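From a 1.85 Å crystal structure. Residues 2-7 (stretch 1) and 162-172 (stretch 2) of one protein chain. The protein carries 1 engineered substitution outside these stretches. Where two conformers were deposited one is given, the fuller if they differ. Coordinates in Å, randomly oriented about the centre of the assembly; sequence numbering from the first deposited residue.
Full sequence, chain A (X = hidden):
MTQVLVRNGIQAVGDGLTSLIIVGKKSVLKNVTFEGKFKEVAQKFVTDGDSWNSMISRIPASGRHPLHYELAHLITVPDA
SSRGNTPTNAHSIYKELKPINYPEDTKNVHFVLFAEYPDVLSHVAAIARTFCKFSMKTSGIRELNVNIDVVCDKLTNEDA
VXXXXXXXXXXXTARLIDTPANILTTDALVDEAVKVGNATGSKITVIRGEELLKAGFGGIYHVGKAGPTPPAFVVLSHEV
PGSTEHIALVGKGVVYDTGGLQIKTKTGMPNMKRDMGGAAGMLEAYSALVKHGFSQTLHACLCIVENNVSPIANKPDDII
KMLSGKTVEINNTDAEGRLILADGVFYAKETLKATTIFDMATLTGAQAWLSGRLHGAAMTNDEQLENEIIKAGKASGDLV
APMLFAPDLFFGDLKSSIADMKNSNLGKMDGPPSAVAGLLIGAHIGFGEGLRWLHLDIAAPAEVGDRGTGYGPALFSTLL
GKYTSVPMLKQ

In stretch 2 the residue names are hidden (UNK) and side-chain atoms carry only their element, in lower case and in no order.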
# COMPACT_ATOMS: atom_id res chain seq x y z
N THR A 2 26.24 -15.84 -33.55
CA THR A 2 26.02 -17.32 -33.62
C THR A 2 25.08 -17.62 -34.77
O THR A 2 24.05 -16.96 -34.93
CB THR A 2 25.46 -17.83 -32.25
OG1 THR A 2 26.52 -17.81 -31.29
CG2 THR A 2 24.86 -19.26 -32.33
N GLN A 3 25.43 -18.61 -35.58
CA GLN A 3 24.60 -18.99 -36.71
C GLN A 3 23.93 -20.33 -36.45
O GLN A 3 24.54 -21.27 -35.92
CB GLN A 3 25.44 -19.09 -37.98
CG GLN A 3 26.22 -17.82 -38.30
CD GLN A 3 25.32 -16.72 -38.78
OE1 GLN A 3 24.59 -16.89 -39.75
NE2 GLN A 3 25.35 -15.58 -38.10
N VAL A 4 22.66 -20.42 -36.86
CA VAL A 4 21.87 -21.62 -36.65
C VAL A 4 21.41 -22.17 -38.00
O VAL A 4 20.76 -21.48 -38.77
CB VAL A 4 20.64 -21.36 -35.72
CG1 VAL A 4 19.75 -22.60 -35.66
CG2 VAL A 4 21.10 -20.99 -34.33
N LEU A 5 21.80 -23.41 -38.30
CA LEU A 5 21.38 -24.05 -39.54
C LEU A 5 20.63 -25.31 -39.16
O LEU A 5 21.07 -26.06 -38.28
CB LEU A 5 22.61 -24.47 -40.38
CG LEU A 5 22.27 -25.21 -41.69
CD1 LEU A 5 21.57 -24.26 -42.68
CD2 LEU A 5 23.56 -25.78 -42.33
N VAL A 6 19.50 -25.53 -39.80
CA VAL A 6 18.72 -26.73 -39.60
C VAL A 6 18.96 -27.63 -40.83
O VAL A 6 18.82 -27.17 -41.97
CB VAL A 6 17.20 -26.42 -39.46
CG1 VAL A 6 16.41 -27.72 -39.23
CG2 VAL A 6 16.96 -25.42 -38.31
N ARG A 7 19.32 -28.88 -40.57
CA ARG A 7 19.57 -29.84 -41.67
C ARG A 7 18.68 -31.06 -41.58
O ARG A 7 18.26 -31.49 -40.51
CB ARG A 7 21.04 -30.29 -41.67
CG ARG A 7 22.04 -29.14 -41.84
CD ARG A 7 23.50 -29.60 -41.94
NE ARG A 7 23.98 -30.29 -40.75
CZ ARG A 7 25.27 -30.50 -40.49
NH1 ARG A 7 26.20 -30.06 -41.35
NH2 ARG A 7 25.65 -31.17 -39.41
N UNK A 162 13.09 -23.73 -44.68
CA UNK A 162 12.07 -23.01 -43.91
C UNK A 162 12.40 -23.00 -42.41
O UNK A 162 12.25 -21.98 -41.76
c UNK A 162 9.24 -21.75 -43.12
c UNK A 162 9.69 -23.08 -43.10
c UNK A 162 8.54 -23.41 -41.00
c UNK A 162 10.65 -23.57 -44.14
c UNK A 162 8.09 -22.11 -41.03
c UNK A 162 9.36 -23.89 -42.02
c UNK A 162 8.40 -21.27 -42.09
N UNK A 163 12.81 -24.14 -41.86
CA UNK A 163 13.09 -24.24 -40.42
C UNK A 163 14.29 -23.37 -40.02
O UNK A 163 14.34 -22.81 -38.94
c UNK A 163 12.06 -26.59 -40.10
c UNK A 163 12.46 -28.09 -40.04
c UNK A 163 13.33 -25.71 -40.03
c UNK A 163 11.07 -26.26 -38.97
N UNK A 164 15.28 -23.26 -40.92
CA UNK A 164 16.38 -22.33 -40.69
C UNK A 164 15.88 -20.87 -40.67
O UNK A 164 16.30 -20.07 -39.83
c UNK A 164 18.64 -21.58 -41.61
o UNK A 164 17.91 -23.88 -41.74
c UNK A 164 17.45 -22.52 -41.79
N UNK A 165 15.00 -20.54 -41.61
CA UNK A 165 14.40 -19.20 -41.66
C UNK A 165 13.51 -18.96 -40.45
O UNK A 165 13.47 -17.84 -39.91
c UNK A 165 13.57 -19.05 -42.92
o UNK A 165 15.57 -18.38 -44.05
c UNK A 165 14.42 -18.84 -44.17
o UNK A 165 13.92 -19.12 -45.27
N UNK A 166 12.78 -19.99 -40.03
CA UNK A 166 11.95 -19.84 -38.83
C UNK A 166 12.82 -19.63 -37.59
O UNK A 166 12.53 -18.75 -36.76
c UNK A 166 9.23 -19.88 -37.38
c UNK A 166 10.23 -21.05 -37.34
c UNK A 166 9.53 -22.40 -37.16
c UNK A 166 11.07 -21.08 -38.63
N UNK A 167 13.89 -20.41 -37.46
CA UNK A 167 14.85 -20.20 -36.38
C UNK A 167 15.36 -18.77 -36.35
O UNK A 167 15.47 -18.17 -35.28
c UNK A 167 16.04 -21.16 -36.50
o UNK A 167 15.63 -22.51 -36.35
N UNK A 168 15.68 -18.22 -37.52
CA UNK A 168 16.13 -16.83 -37.60
C UNK A 168 15.02 -15.88 -37.18
O UNK A 168 15.26 -14.93 -36.45
o UNK A 168 18.59 -13.33 -38.80
o UNK A 168 18.80 -15.17 -37.69
c UNK A 168 16.64 -16.51 -39.02
c UNK A 168 18.20 -14.48 -38.54
c UNK A 168 16.95 -15.01 -39.27
N UNK A 169 13.79 -16.14 -37.63
CA UNK A 169 12.69 -15.21 -37.31
C UNK A 169 12.44 -15.22 -35.79
O UNK A 169 12.21 -14.16 -35.19
c UNK A 169 11.43 -15.62 -38.06
o UNK A 169 11.43 -15.10 -39.38
N UNK A 170 12.51 -16.41 -35.19
CA UNK A 170 12.38 -16.58 -33.73
C UNK A 170 13.47 -15.80 -33.01
O UNK A 170 13.18 -14.97 -32.12
c UNK A 170 12.52 -18.26 -31.79
c UNK A 170 12.38 -18.10 -33.32
c UNK A 170 11.06 -18.77 -33.83
N UNK A 171 14.73 -16.02 -33.41
CA UNK A 171 15.85 -15.32 -32.74
C UNK A 171 15.86 -13.81 -32.97
O UNK A 171 16.26 -13.06 -32.09
c UNK A 171 18.62 -18.01 -33.20
c UNK A 171 17.19 -15.94 -33.15
n UNK A 171 21.06 -17.20 -34.51
n UNK A 171 19.82 -17.46 -32.54
c UNK A 171 20.95 -17.12 -33.17
c UNK A 171 17.32 -17.38 -32.67
n UNK A 171 21.97 -16.67 -32.45
N UNK A 172 15.42 -13.38 -34.15
CA UNK A 172 15.28 -11.95 -34.43
C UNK A 172 14.20 -11.28 -33.57
O UNK A 172 14.41 -10.19 -33.03
c UNK A 172 14.95 -11.71 -35.92
o UNK A 172 18.11 -10.94 -35.79
c UNK A 172 16.20 -11.90 -36.85
c UNK A 172 17.20 -10.78 -36.64
o UNK A 172 17.00 -9.71 -37.25
O HOH W 1 23.87 -14.42 -33.16
O HOH W 2 18.72 -19.66 -38.53

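Position 162 carries one carbon and then a ring of six carbons, with no heteroatom; it is out of reach of stretch 1. It is Phe162, buried on another side of the helix. Position 163 has four carbons forked at the second, and its CB lies 3.8 Å from Val6 CG1: Leu163, an apolar neighbour for the valine.

Position 164 has one carbon bearing an oxygen and a carbon. The oxygen sits 3.0 Å from Val6 N, and the branched pattern gives threonine. Thr164 OG1 accepts the hydrogen bond from Val6 N, while its methyl CG2 lies 3.5 Å from Val4 O. Leu5, whose CB points away, still brings CD1 to 3.8 Å from Thr164 OG1.

Position 165 has two carbons, the second carrying two oxygens; its CA-to-CB bond points away from the strand, and it makes no contact: Asp165. Position 166 has four carbons forked at the second and is out of reach: Leu166, buried elsewhere.

Position 167 is one carbon and one oxygen, in contact with Val4 and Val6: Ser167. Its CB is 4.1 Å from Val4 CG1, and its OG is 3.8 Å from Val6 CG2. That hydroxyl does not bond to the strand; OG donates to Leu163 O at 2.9 Å, so the polar atom is satisfied within the helix.

Position 168 has three carbons, the third with two oxygens, and touches nothing on the strand: Glu168. Position 169, a carbon and an oxygen, is far from it: Ser169. Position 170, one carbon carrying two carbons, is also out of reach: Val170.

Position 171 runs through three carbons and a nitrogen to a carbon with two more nitrogens, which reach the start of stretch 1. This is Arg171. NH1 and NH2 both donate to Thr2 O, at 3.0 and 3.2 Å, near the guanidinium plane, while Val4 CG2 covers one face, 3.8 Å from NH1. Water 1 accepts from Thr2 N at 2.8 Å and, weakly, from Arg171 NH2 at 3.0 Å. Position 172, three carbons with two terminal oxygens, makes no contact: Glu172.

The rule is economical. The strand runs roughly antiparallel to the helix, at 150°, with the axes 7.0 Å apart at closest. Val4 and Val6 point toward the helix, where 163, 164, 167 and 171 receive them. Polar backbone atoms are met by Thr164, by Arg171, and by water 2, which donates to Val4 O at 2.7 Å and Thr164 O at 2.8 Å. Apolar packing thus coexists with hydrogen bonds to the backbone of stretch 1.

Stretch 2, residues 162-172: FLTDLSESVRE
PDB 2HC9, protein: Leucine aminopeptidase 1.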